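Local coordinates for protein putative methyltransferase from antibiotic biosynthesis pathway (Anabaena variabilis ATCC 29413, PDB 3EGE) that probably transfers methyl groups from S-adenosylmethionine to an unidentified acceptor, as a putative methyltransferase linked to antibiotic biosynthesis, at residues G47-L52 with L57-V62; L128-I133 with D159-L164; Y142-F147 with R237-I242. One frame throughout, in Å; residues are numbered along the deposited sequence.

Contact 1: residues G47-L52 with L57-V62; sequences GYSVAL and LFVYAV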
loop_
_atom_site.group_PDB
_atom_site.type_symbol
_atom_site.label_atom_id
_atom_site.label_comp_id
_atom_site.label_asym_id
_atom_site.label_seq_id
_atom_site.Cartn_x
_atom_site.Cartn_y
_atom_site.Cartn_z
ATOM N N GLY A 47 7.740 3.291 -7.532
ATOM C CA GLY A 47 8.060 4.469 -6.735
ATOM C C GLY A 47 8.803 4.104 -5.465
ATOM O O GLY A 47 9.857 4.680 -5.194
ATOM N N TYR A 48 8.268 3.146 -4.705
ATOM C CA TYR A 48 8.930 2.653 -3.473
ATOM C C TYR A 48 10.245 1.874 -3.738
ATOM O O TYR A 48 11.200 1.969 -2.933
ATOM C CB TYR A 48 7.955 1.897 -2.560
ATOM C CG TYR A 48 7.065 2.879 -1.829
ATOM C CD1 TYR A 48 7.507 3.511 -0.641
ATOM C CD2 TYR A 48 5.811 3.244 -2.348
ATOM C CE1 TYR A 48 6.687 4.478 0.030
ATOM C CE2 TYR A 48 5.001 4.198 -1.701
ATOM C CZ TYR A 48 5.440 4.805 -0.507
ATOM O OH TYR A 48 4.655 5.728 0.133
ATOM N N SER A 49 10.282 1.158 -4.870
ATOM C CA SER A 49 11.475 0.445 -5.345
ATOM C C SER A 49 12.633 1.423 -5.517
ATOM O O SER A 49 13.728 1.201 -4.973
ATOM C CB SER A 49 11.200 -0.285 -6.680
ATOM O OG SER A 49 9.988 -1.041 -6.628
ATOM N N VAL A 50 12.365 2.526 -6.222
ATOM C CA VAL A 50 13.373 3.590 -6.447
ATOM C C VAL A 50 13.706 4.335 -5.161
ATOM O O VAL A 50 14.876 4.607 -4.888
ATOM C CB VAL A 50 12.924 4.608 -7.558
ATOM C CG1 VAL A 50 13.911 5.811 -7.661
ATOM C CG2 VAL A 50 12.778 3.879 -8.914
ATOM N N ALA A 51 12.671 4.659 -4.388
ATOM C CA ALA A 51 12.810 5.337 -3.096
ATOM C C ALA A 51 13.722 4.535 -2.134
ATOM O O ALA A 51 14.628 5.100 -1.514
ATOM C CB ALA A 51 11.402 5.603 -2.471
ATOM N N LEU A 52 13.495 3.224 -2.052
ATOM C CA LEU A 52 14.348 2.320 -1.241
ATOM C C LEU A 52 15.711 2.094 -1.857
ATOM O O LEU A 52 16.683 1.972 -1.115
ATOM C CB LEU A 52 13.657 0.978 -0.985
ATOM C CG LEU A 52 12.452 1.104 -0.040
ATOM C CD1 LEU A 52 11.473 0.001 -0.309
ATOM C CD2 LEU A 52 12.904 1.128 1.429
ATOM N N LEU A 57 20.097 0.489 -1.146
ATOM C CA LEU A 57 19.725 -0.916 -1.316
ATOM C C LEU A 57 19.662 -1.286 -2.792
ATOM O O LEU A 57 19.428 -0.418 -3.635
ATOM C CB LEU A 57 18.356 -1.175 -0.698
ATOM C CG LEU A 57 18.260 -1.111 0.826
ATOM C CD1 LEU A 57 16.807 -1.066 1.265
ATOM C CD2 LEU A 57 19.033 -2.291 1.476
ATOM N N PHE A 58 19.925 -2.558 -3.103
ATOM C CA PHE A 58 19.687 -3.092 -4.452
ATOM C C PHE A 58 18.267 -3.664 -4.364
ATOM O O PHE A 58 17.925 -4.290 -3.352
ATOM C CB PHE A 58 20.723 -4.129 -4.859
ATOM C CG PHE A 58 22.097 -3.560 -5.014
ATOM C CD1 PHE A 58 22.509 -3.017 -6.239
ATOM C CD2 PHE A 58 22.990 -3.550 -3.929
ATOM C CE1 PHE A 58 23.800 -2.479 -6.389
ATOM C CE2 PHE A 58 24.282 -3.011 -4.067
ATOM C CZ PHE A 58 24.688 -2.478 -5.303
ATOM N N VAL A 59 17.436 -3.387 -5.378
ATOM C CA VAL A 59 16.031 -3.812 -5.388
ATOM C C VAL A 59 15.693 -4.647 -6.624
ATOM O O VAL A 59 15.980 -4.235 -7.735
ATOM C CB VAL A 59 15.026 -2.604 -5.318
ATOM C CG1 VAL A 59 13.578 -3.108 -5.164
ATOM C CG2 VAL A 59 15.346 -1.661 -4.159
ATOM N N TYR A 60 15.099 -5.829 -6.409
ATOM C CA TYR A 60 14.577 -6.661 -7.494
ATOM C C TYR A 60 13.046 -6.437 -7.473
ATOM O O TYR A 60 12.342 -6.971 -6.612
ATOM C CB TYR A 60 14.938 -8.146 -7.331
ATOM C CG TYR A 60 16.424 -8.495 -7.295
ATOM C CD1 TYR A 60 17.395 -7.705 -7.933
ATOM C CD2 TYR A 60 16.847 -9.688 -6.691
ATOM C CE1 TYR A 60 18.753 -8.053 -7.911
ATOM C CE2 TYR A 60 18.215 -10.052 -6.668
ATOM C CZ TYR A 60 19.150 -9.226 -7.280
ATOM O OH TYR A 60 20.470 -9.572 -7.253
ATOM N N ALA A 61 12.570 -5.619 -8.418
ATOM C CA ALA A 61 11.146 -5.253 -8.554
ATOM C C ALA A 61 10.417 -6.301 -9.368
ATOM O O ALA A 61 10.806 -6.561 -10.494
ATOM C CB ALA A 61 11.001 -3.895 -9.223
ATOM N N VAL A 62 9.367 -6.892 -8.792
ATOM C CA VAL A 62 8.514 -7.877 -9.487
ATOM C C VAL A 62 7.106 -7.287 -9.561
ATOM O O VAL A 62 6.552 -6.957 -8.525
ATOM C CB VAL A 62 8.499 -9.271 -8.798
ATOM C CG1 VAL A 62 7.657 -10.274 -9.610
ATOM C CG2 VAL A 62 9.960 -9.779 -8.602
#
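Val59 meets Ser49 with both of its methyl groups, and this pair sets the pattern for the way helix 47-53 rests on strand 58-62. With CG1 anti to the backbone N (chi1 -173°), the two branches divide the work: CG1 lies 4.0 Å from Ser49 CB, while CG2 comes to 3.4 Å from Ser49 O, a carbonyl oxygen of the helix backbone. Two residues further along the strand, Ala61 turns its CB the same way, and the methyl stands 4.0 Å from Ser49 OG. The hydroxyl is hydrogen-bonded to Asp40 of strand 37-41, and what it meets here is the alanine methyl. At the other end, Leu57 leans over the last turn of the helix, its CB 3.6 Å from Leu52 O and its CD1 4.4 Å from Leu52 CB. The short segments run nearly antiparallel, at 166°, with their axes 8.2 Å apart, as expected of the helix and second strand of a beta-alpha-beta crossover, the unit 37-41, 47-53, 58-62 of a Rossmann-like fold. Gly47, where the helix segment begins, fits the third glycine of a GxGxxG pattern, consistent with the family's cofactor-binding loop. Strand 58-62 lies between strands 37-41 and 78-81 in the sheet, and helix 20-30 packs against helix 47-53, Ile27 touching Leu52.

Contact 2: residues L128-I133 with D159-L164; sequences LLTFDI and DEQINL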
loop_
_atom_site.group_PDB
_atom_site.type_symbol
_atom_site.label_atom_id
_atom_site.label_comp_id
_atom_site.label_asym_id
_atom_site.label_seq_id
_atom_site.Cartn_x
_atom_site.Cartn_y
_atom_site.Cartn_z
ATOM N N LEU A 128 5.468 -6.289 5.095
ATOM C CA LEU A 128 4.257 -6.083 4.288
ATOM C C LEU A 128 3.482 -4.869 4.811
ATOM O O LEU A 128 3.173 -4.842 5.974
ATOM C CB LEU A 128 3.352 -7.335 4.362
ATOM C CG LEU A 128 4.002 -8.702 4.050
ATOM C CD1 LEU A 128 2.965 -9.853 4.158
ATOM C CD2 LEU A 128 4.670 -8.716 2.683
ATOM N N LEU A 129 3.230 -3.859 3.969
ATOM C CA LEU A 129 2.323 -2.754 4.321
ATOM C C LEU A 129 1.011 -3.214 3.701
ATOM O O LEU A 129 0.896 -3.335 2.476
ATOM C CB LEU A 129 2.715 -1.373 3.790
ATOM C CG LEU A 129 1.743 -0.225 4.184
ATOM C CD1 LEU A 129 1.519 -0.123 5.715
ATOM C CD2 LEU A 129 2.179 1.134 3.631
ATOM N N THR A 130 0.046 -3.490 4.581
ATOM C CA THR A 130 -1.257 -4.032 4.220
ATOM C C THR A 130 -2.334 -3.319 5.041
ATOM O O THR A 130 -2.085 -2.272 5.630
ATOM C CB THR A 130 -1.251 -5.587 4.417
ATOM O OG1 THR A 130 -2.470 -6.166 3.944
ATOM C CG2 THR A 130 -0.995 -5.971 5.887
ATOM N N PHE A 131 -3.531 -3.880 5.053
ATOM C CA PHE A 131 -4.644 -3.293 5.750
ATOM C C PHE A 131 -5.744 -4.301 6.111
ATOM O O PHE A 131 -5.835 -5.411 5.558
ATOM C CB PHE A 131 -5.283 -2.200 4.846
ATOM C CG PHE A 131 -5.894 -2.752 3.581
ATOM C CD1 PHE A 131 -5.104 -2.980 2.456
ATOM C CD2 PHE A 131 -7.233 -3.109 3.530
ATOM C CE1 PHE A 131 -5.643 -3.537 1.291
ATOM C CE2 PHE A 131 -7.789 -3.664 2.369
ATOM C CZ PHE A 131 -6.992 -3.880 1.250
ATOM N N ASP A 132 -6.595 -3.829 7.021
ATOM C CA ASP A 132 -7.848 -4.445 7.366
ATOM C C ASP A 132 -8.854 -3.307 7.700
ATOM O O ASP A 132 -8.816 -2.713 8.785
ATOM C CB ASP A 132 -7.680 -5.412 8.511
ATOM C CG ASP A 132 -8.940 -6.183 8.807
ATOM O OD1 ASP A 132 -10.013 -5.866 8.217
ATOM O OD2 ASP A 132 -8.844 -7.106 9.628
ATOM N N ILE A 133 -9.772 -3.054 6.770
ATOM C CA ILE A 133 -10.807 -2.013 6.926
ATOM C C ILE A 133 -11.708 -2.243 8.181
ATOM O O ILE A 133 -12.206 -1.282 8.773
ATOM C CB ILE A 133 -11.677 -1.881 5.618
ATOM C CG1 ILE A 133 -12.341 -0.501 5.515
ATOM C CG2 ILE A 133 -12.727 -3.006 5.550
ATOM C CD1 ILE A 133 -11.417 0.635 5.366
ATOM N N ASP A 159 -5.767 -11.002 11.106
ATOM C CA ASP A 159 -5.399 -12.266 11.763
ATOM C C ASP A 159 -5.184 -13.414 10.781
ATOM O O ASP A 159 -4.247 -14.186 10.958
ATOM C CB ASP A 159 -6.431 -12.648 12.856
ATOM C CG ASP A 159 -6.333 -11.757 14.097
ATOM O OD1 ASP A 159 -5.334 -10.991 14.234
ATOM O OD2 ASP A 159 -7.255 -11.835 14.965
ATOM N N GLU A 160 -6.043 -13.513 9.760
ATOM C CA GLU A 160 -5.874 -14.513 8.690
ATOM C C GLU A 160 -4.569 -14.262 7.918
ATOM O O GLU A 160 -3.815 -15.205 7.656
ATOM C CB GLU A 160 -7.087 -14.562 7.743
ATOM C CG GLU A 160 -8.351 -15.099 8.470
ATOM C CD GLU A 160 -9.601 -15.292 7.575
ATOM O OE1 GLU A 160 -9.458 -15.513 6.348
ATOM O OE2 GLU A 160 -10.736 -15.256 8.125
ATOM N N GLN A 161 -4.287 -12.989 7.630
ATOM C CA GLN A 161 -3.064 -12.587 6.922
ATOM C C GLN A 161 -1.830 -12.975 7.725
ATOM O O GLN A 161 -0.904 -13.610 7.173
ATOM C CB GLN A 161 -3.027 -11.081 6.639
ATOM C CG GLN A 161 -4.127 -10.555 5.727
ATOM C CD GLN A 161 -4.039 -9.049 5.547
ATOM O OE1 GLN A 161 -2.986 -8.517 5.179
ATOM N NE2 GLN A 161 -5.150 -8.356 5.780
ATOM N N ILE A 162 -1.842 -12.606 9.013
ATOM C CA ILE A 162 -0.759 -12.928 9.945
ATOM C C ILE A 162 -0.540 -14.446 9.993
ATOM O O ILE A 162 0.583 -14.914 9.863
ATOM C CB ILE A 162 -1.031 -12.394 11.380
ATOM C CG1 ILE A 162 -0.937 -10.859 11.400
ATOM C CG2 ILE A 162 -0.005 -12.984 12.408
ATOM C CD1 ILE A 162 -1.508 -10.205 12.685
ATOM N N ASN A 163 -1.632 -15.187 10.188
ATOM C CA ASN A 163 -1.595 -16.651 10.226
ATOM C C ASN A 163 -1.012 -17.289 8.928
ATOM O O ASN A 163 -0.180 -18.169 9.027
ATOM C CB ASN A 163 -3.003 -17.187 10.548
ATOM C CG ASN A 163 -3.056 -18.705 10.681
ATOM O OD1 ASN A 163 -2.078 -19.364 11.073
ATOM N ND2 ASN A 163 -4.218 -19.271 10.371
ATOM N N LEU A 164 -1.442 -16.833 7.738
ATOM C CA LEU A 164 -0.950 -17.398 6.464
ATOM C C LEU A 164 0.540 -17.146 6.277
ATOM O O LEU A 164 1.256 -18.008 5.777
ATOM C CB LEU A 164 -1.720 -16.876 5.238
ATOM C CG LEU A 164 -3.165 -17.330 4.983
ATOM C CD1 LEU A 164 -3.682 -16.629 3.741
ATOM C CD2 LEU A 164 -3.295 -18.834 4.809
#
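Gln161 reaches from helix 158-169 to Thr130 and Phe131 of strand 126-131 and grips them with both ends of its amide. The chain is extended beyond CG (chi2 178°), which carries the group across to the strand. There OE1 accepts a hydrogen bond from Thr130 OG1 at 2.7 Å, the hydroxyl sitting 17° from the plane of the amide carbonyl. Thr130 CG2 lies beside the same oxygen, Gln161 OE1, at 3.3 Å. On the other side of the amide, NE2 gives a hydrogen to Phe131 O at 3.0 Å, a fairly straight bond of 161° with the acceptor almost in the amide plane. Thr130 and Gln161 are buried, with Phe155 and Ile255 lying against the glutamine. The contact is looser at the start of the helix segment, where Asp159 and Glu160 are exposed and make no close approach to the strand; Asp132 turns instead to Arg134 and to Leu158 N. A second NE2 bond, to Leu156 O, completes the hold. Two carbonyl acceptors at NE2 support the modelled orientation of the amide, and the three bonds together probably hold its rotation while satisfying buried polar atoms.

Contact 3: residues Y142-F147 with R237-I242; sequences YDYFPF and RKYGEI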
loop_
_atom_site.group_PDB
_atom_site.type_symbol
_atom_site.label_atom_id
_atom_site.label_comp_id
_atom_site.label_asym_id
_atom_site.label_seq_id
_atom_site.Cartn_x
_atom_site.Cartn_y
_atom_site.Cartn_z
ATOM N N TYR A 142 -16.250 7.205 3.153
ATOM C CA TYR A 142 -17.102 6.110 2.678
ATOM C C TYR A 142 -18.584 6.428 2.624
ATOM O O TYR A 142 -19.332 5.674 2.017
ATOM C CB TYR A 142 -16.830 4.826 3.437
ATOM C CG TYR A 142 -15.349 4.562 3.558
ATOM C CD1 TYR A 142 -14.532 4.471 2.428
ATOM C CD2 TYR A 142 -14.762 4.409 4.821
ATOM C CE1 TYR A 142 -13.154 4.252 2.555
ATOM C CE2 TYR A 142 -13.432 4.192 4.952
ATOM C CZ TYR A 142 -12.624 4.106 3.830
ATOM O OH TYR A 142 -11.295 3.898 4.048
ATOM N N ASP A 143 -18.992 7.530 3.243
ATOM C CA ASP A 143 -20.354 8.014 3.112
ATOM C C ASP A 143 -20.607 8.666 1.732
ATOM O O ASP A 143 -21.750 8.830 1.336
ATOM C CB ASP A 143 -20.659 9.035 4.178
ATOM C CG ASP A 143 -20.504 8.500 5.553
ATOM O OD1 ASP A 143 -20.532 7.260 5.745
ATOM O OD2 ASP A 143 -20.336 9.361 6.430
ATOM N N TYR A 144 -19.539 9.083 1.053
ATOM C CA TYR A 144 -19.602 9.626 -0.299
ATOM C C TYR A 144 -19.171 8.629 -1.367
ATOM O O TYR A 144 -19.709 8.677 -2.484
ATOM C CB TYR A 144 -18.744 10.894 -0.423
ATOM C CG TYR A 144 -19.213 12.008 0.465
ATOM C CD1 TYR A 144 -20.194 12.924 0.034
ATOM C CD2 TYR A 144 -18.680 12.162 1.745
ATOM C CE1 TYR A 144 -20.626 13.964 0.880
ATOM C CE2 TYR A 144 -19.089 13.188 2.580
ATOM C CZ TYR A 144 -20.054 14.092 2.147
ATOM O OH TYR A 144 -20.435 15.093 2.999
ATOM N N PHE A 145 -18.194 7.783 -1.039
ATOM C CA PHE A 145 -17.611 6.799 -1.975
ATOM C C PHE A 145 -17.613 5.388 -1.366
ATOM O O PHE A 145 -16.550 4.862 -0.999
ATOM C CB PHE A 145 -16.198 7.254 -2.372
ATOM C CG PHE A 145 -16.160 8.646 -2.975
ATOM C CD1 PHE A 145 -16.845 8.921 -4.153
ATOM C CD2 PHE A 145 -15.447 9.686 -2.353
ATOM C CE1 PHE A 145 -16.816 10.207 -4.716
ATOM C CE2 PHE A 145 -15.431 10.976 -2.889
ATOM C CZ PHE A 145 -16.107 11.234 -4.085
ATOM N N PRO A 146 -18.808 4.752 -1.290
ATOM C CA PRO A 146 -18.921 3.416 -0.609
ATOM C C PRO A 146 -18.091 2.289 -1.227
ATOM O O PRO A 146 -17.673 1.356 -0.517
ATOM C CB PRO A 146 -20.426 3.109 -0.674
ATOM C CG PRO A 146 -20.926 3.923 -1.828
ATOM C CD PRO A 146 -20.116 5.190 -1.808
ATOM N N PHE A 147 -17.893 2.377 -2.542
ATOM C CA PHE A 147 -17.079 1.421 -3.285
ATOM C C PHE A 147 -15.668 1.236 -2.734
ATOM O O PHE A 147 -15.134 0.119 -2.784
ATOM C CB PHE A 147 -17.052 1.744 -4.775
ATOM C CG PHE A 147 -16.637 3.149 -5.092
ATOM C CD1 PHE A 147 -15.280 3.496 -5.177
ATOM C CD2 PHE A 147 -17.614 4.143 -5.298
ATOM C CE1 PHE A 147 -14.898 4.816 -5.447
ATOM C CE2 PHE A 147 -17.238 5.457 -5.585
ATOM C CZ PHE A 147 -15.882 5.788 -5.666
ATOM N N ARG A 237 -20.222 20.624 9.372
ATOM C CA ARG A 237 -21.222 20.279 10.384
ATOM C C ARG A 237 -21.173 18.781 10.764
ATOM O O ARG A 237 -21.122 18.418 11.934
ATOM C CB ARG A 237 -22.624 20.632 9.862
ATOM C CG ARG A 237 -23.738 20.595 10.908
ATOM C CD ARG A 237 -25.122 20.744 10.279
ATOM N NE ARG A 237 -25.546 19.567 9.515
ATOM C CZ ARG A 237 -25.992 18.421 10.042
ATOM N NH1 ARG A 237 -26.016 18.208 11.362
ATOM N NH2 ARG A 237 -26.358 17.429 9.225
ATOM N N LYS A 238 -21.146 17.924 9.754
ATOM C CA LYS A 238 -21.129 16.466 9.952
ATOM C C LYS A 238 -19.799 15.887 10.365
ATOM O O LYS A 238 -19.761 14.982 11.192
ATOM C CB LYS A 238 -21.611 15.770 8.671
ATOM C CG LYS A 238 -23.127 15.728 8.540
ATOM C CD LYS A 238 -23.677 15.928 7.134
ATOM C CE LYS A 238 -23.066 15.131 6.055
ATOM N NZ LYS A 238 -23.870 15.339 4.813
ATOM N N TYR A 239 -18.712 16.409 9.801
ATOM C CA TYR A 239 -17.370 15.812 9.964
ATOM C C TYR A 239 -16.196 16.716 10.378
ATOM O O TYR A 239 -15.072 16.200 10.552
ATOM C CB TYR A 239 -16.987 15.173 8.608
ATOM C CG TYR A 239 -18.043 14.284 7.987
ATOM C CD1 TYR A 239 -18.380 13.050 8.572
ATOM C CD2 TYR A 239 -18.726 14.676 6.815
ATOM C CE1 TYR A 239 -19.350 12.220 8.008
ATOM C CE2 TYR A 239 -19.724 13.847 6.240
ATOM C CZ TYR A 239 -20.012 12.621 6.837
ATOM O OH TYR A 239 -20.955 11.808 6.285
ATOM N N GLY A 240 -16.448 18.021 10.553
ATOM C CA GLY A 240 -15.400 19.029 10.789
ATOM C C GLY A 240 -14.380 18.833 11.898
ATOM O O GLY A 240 -13.266 19.367 11.812
ATOM N N GLU A 241 -14.754 18.079 12.936
ATOM C CA GLU A 241 -13.843 17.755 14.062
ATOM C C GLU A 241 -12.606 16.970 13.659
ATOM O O GLU A 241 -11.592 17.014 14.358
ATOM C CB GLU A 241 -14.592 16.986 15.171
ATOM C CG GLU A 241 -15.635 17.828 15.934
ATOM C CD GLU A 241 -15.006 18.993 16.715
ATOM O OE1 GLU A 241 -13.997 18.773 17.457
ATOM O OE2 GLU A 241 -15.530 20.126 16.579
ATOM N N ILE A 242 -12.692 16.248 12.542
ATOM C CA ILE A 242 -11.565 15.480 11.994
ATOM C C ILE A 242 -10.351 16.381 11.659
ATOM O O ILE A 242 -9.214 15.916 11.681
ATOM C CB ILE A 242 -12.027 14.639 10.746
ATOM C CG1 ILE A 242 -11.093 13.444 10.508
ATOM C CG2 ILE A 242 -12.182 15.523 9.507
ATOM C CD1 ILE A 242 -11.563 12.496 9.398
#
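Tyr239 crosses to the loop ahead of helix 146-153 and touches two consecutive residues there, Asp143 and Tyr144. Its CB leaves the last turn of helix 234-239 pointing to the loop, with CG beside the backbone N (chi1 -49°), and Lys238 CB lies 3.5 Å above one face of the ring, offset toward the CD2-CE2 rim. Further out the two sides of the ring part company. Tyr239 CE2 lies 3.8 Å from Tyr144 CE2, and Tyr144 OH comes in at the ring edge, near its plane, 3.5 Å from Tyr239 CE2. The contact thus ties two segments that lie far apart in sequence, in a largely helical part that appears to be appended to the Rossmann-like methyltransferase core; helix 216-231 contributes Asp229, which takes both the Tyr144 hydroxyl and the Lys238 ammonium. On the opposite side of the ring, Tyr239 CE1 is 3.4 Å from Asp143 OD2. At the tip, Tyr239 OH donates to Asp143 OD2 at 2.5 Å, a short bond that meets the carboxylate oxygen on its anti side, with ring and carboxylate planes 38° apart. Arg138 forms a salt bridge to the same oxygen, which probably helps to keep Asp143 charged.

In the fold
Contacts 1 and 2 are both buried and reach the same central sheet, one through strand 58-62 and the other through strand 126-131, yet their nearest atoms are about 6 Å apart. Contact 1 is chiefly apolar, as suits a helix laid on a sheet; contact 2 is polar, centred on one glutamine amide. Contact 3, only partly buried, has its centre about 22 Å from that of the chain and joins the loop ahead of helix 146-153 to the end of helix 234-239 through charged and aromatic groups. It stands on the other side of the chain's centre from contact 1. Contacts 2 and 3 do meet, Ile133 CD1 packing 3.5 Å from Tyr142 OH, and their segments alternate along the chain.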